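Local coordinates for probable flavin reductase (Sinorhizobium meliloti, PDB 3RH7), which binds flavin mononucleotide and probably reduces riboflavin-type flavins at the expense of NADPH, at residues A83-S88 and C118-D123. Sequence-based numbering, arbitrary orientation.
Sequences AINVLS and CPIFSD
Asn85 is the centre of this contact, reaching from strand 83-86 to the backbone of strand 119-121, which runs nearly parallel to it (11°) with the axes 7.3 Å apart. Asn85 CB points at the second strand and lies 4.0 Å from Phe121 CD2. With CG anti to the carbonyl carbon (chi1 -71°), the amide lies stacked on one face of the Phe121 ring, the two planes only 9° apart: Asn85 CG sits 3.8 Å from Phe121 CG, and ND2 hangs over the ring centre. At the tip, Asn85 OD1 accepts an almost straight hydrogen bond from Phe121 N (2.8 Å), the donor standing above the carbonyl plane; Asn85 ND2 donates to Pro119 O (3.1 Å) within its own amide plane. One side chain thus bonds to the N-H and C=O that flank Ile120, and the two bonds fix the amide's rotation; Thr36 OG1 of strand 30-38 gives Pro119 O a second bond. Ala83 CB packs on Cys118 CB (3.6 Å) and the CD1 tip of Ile120, while Leu87 CD2 meets the edge of the Phe121 ring. Beyond the strands, Ser88 OG donates to Asp123 O (2.9 Å), nearly along the C=O axis. Strand 81-86 belongs to the FMN-binding split barrel, hydrogen-bonded between strands 30-38 and 126-138; the short hairpin of 111-113 and 119-121 packs against it, and Phe121 also meets the ring of Phe98, an FMN-site residue.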
# COMPACT_ATOMS: atom_id res chain seq x y z
N ALA A 83 -17.15 13.28 -2.56
CA ALA A 83 -17.04 11.85 -2.82
C ALA A 83 -15.59 11.43 -2.87
O ALA A 83 -14.73 12.18 -3.33
CB ALA A 83 -17.74 11.47 -4.11
N ILE A 84 -15.31 10.22 -2.39
CA ILE A 84 -13.96 9.68 -2.42
C ILE A 84 -13.90 8.55 -3.45
O ILE A 84 -14.57 7.53 -3.27
CB ILE A 84 -13.53 9.23 -1.00
CG1 ILE A 84 -13.28 10.44 -0.08
CG2 ILE A 84 -12.35 8.26 -1.03
CD1 ILE A 84 -12.03 11.22 -0.28
N ASN A 85 -13.11 8.72 -4.53
CA ASN A 85 -12.97 7.65 -5.54
C ASN A 85 -11.63 6.92 -5.35
O ASN A 85 -10.57 7.50 -5.66
CB ASN A 85 -13.09 8.21 -6.97
CG ASN A 85 -14.47 8.65 -7.36
OD1 ASN A 85 -15.28 7.86 -7.82
ND2 ASN A 85 -14.73 9.94 -7.27
N VAL A 86 -11.67 5.67 -4.80
CA VAL A 86 -10.49 4.81 -4.55
C VAL A 86 -10.14 4.17 -5.93
O VAL A 86 -10.86 3.30 -6.42
CB VAL A 86 -10.76 3.78 -3.39
CG1 VAL A 86 -9.56 2.90 -3.11
CG2 VAL A 86 -11.18 4.49 -2.12
N LEU A 87 -9.11 4.71 -6.59
CA LEU A 87 -8.74 4.32 -7.95
C LEU A 87 -8.26 2.86 -8.07
O LEU A 87 -7.69 2.33 -7.13
CB LEU A 87 -7.64 5.25 -8.47
CG LEU A 87 -7.94 6.75 -8.51
CD1 LEU A 87 -6.75 7.48 -9.02
CD2 LEU A 87 -9.17 7.08 -9.39
N SER A 88 -8.50 2.22 -9.21
CA SER A 88 -8.07 0.83 -9.41
C SER A 88 -6.68 0.76 -10.12
O SER A 88 -6.12 1.80 -10.48
CB SER A 88 -9.12 0.10 -10.22
OG SER A 88 -9.13 0.63 -11.53
N CYS A 118 -22.48 14.13 -6.53
CA CYS A 118 -21.03 14.10 -6.46
C CYS A 118 -20.46 13.29 -7.61
O CYS A 118 -21.03 12.23 -7.95
CB CYS A 118 -20.58 13.52 -5.12
SG CYS A 118 -20.76 14.67 -3.73
N PRO A 119 -19.33 13.73 -8.21
CA PRO A 119 -18.75 12.98 -9.33
C PRO A 119 -18.17 11.63 -8.90
O PRO A 119 -17.19 11.59 -8.17
CB PRO A 119 -17.66 13.92 -9.87
CG PRO A 119 -17.97 15.25 -9.30
CD PRO A 119 -18.56 14.96 -7.96
N ILE A 120 -18.84 10.53 -9.32
CA ILE A 120 -18.47 9.12 -9.10
C ILE A 120 -17.79 8.58 -10.36
O ILE A 120 -18.43 8.54 -11.42
CB ILE A 120 -19.72 8.26 -8.76
CG1 ILE A 120 -20.54 8.80 -7.56
CG2 ILE A 120 -19.37 6.77 -8.65
CD1 ILE A 120 -19.87 8.80 -6.31
N PHE A 121 -16.53 8.13 -10.27
CA PHE A 121 -15.80 7.61 -11.43
C PHE A 121 -16.10 6.14 -11.69
O PHE A 121 -16.38 5.38 -10.76
CB PHE A 121 -14.29 7.78 -11.28
CG PHE A 121 -13.72 9.17 -11.09
CD1 PHE A 121 -14.51 10.29 -11.31
CD2 PHE A 121 -12.40 9.35 -10.72
CE1 PHE A 121 -13.99 11.57 -11.12
CE2 PHE A 121 -11.88 10.63 -10.54
CZ PHE A 121 -12.67 11.73 -10.74
N SER A 122 -16.03 5.75 -12.94
CA SER A 122 -16.29 4.36 -13.29
C SER A 122 -15.00 3.53 -13.22
O SER A 122 -13.89 4.08 -13.19
CB SER A 122 -16.94 4.26 -14.67
OG SER A 122 -16.13 4.89 -15.64
N ASP A 123 -15.17 2.21 -13.10
CA ASP A 123 -14.09 1.22 -13.00
C ASP A 123 -13.18 1.48 -11.76
O ASP A 123 -12.01 1.07 -11.77
CB ASP A 123 -13.27 1.14 -14.32
CG ASP A 123 -14.09 1.20 -15.61
OD1 ASP A 123 -15.05 0.40 -15.75
OD2 ASP A 123 -13.78 2.07 -16.47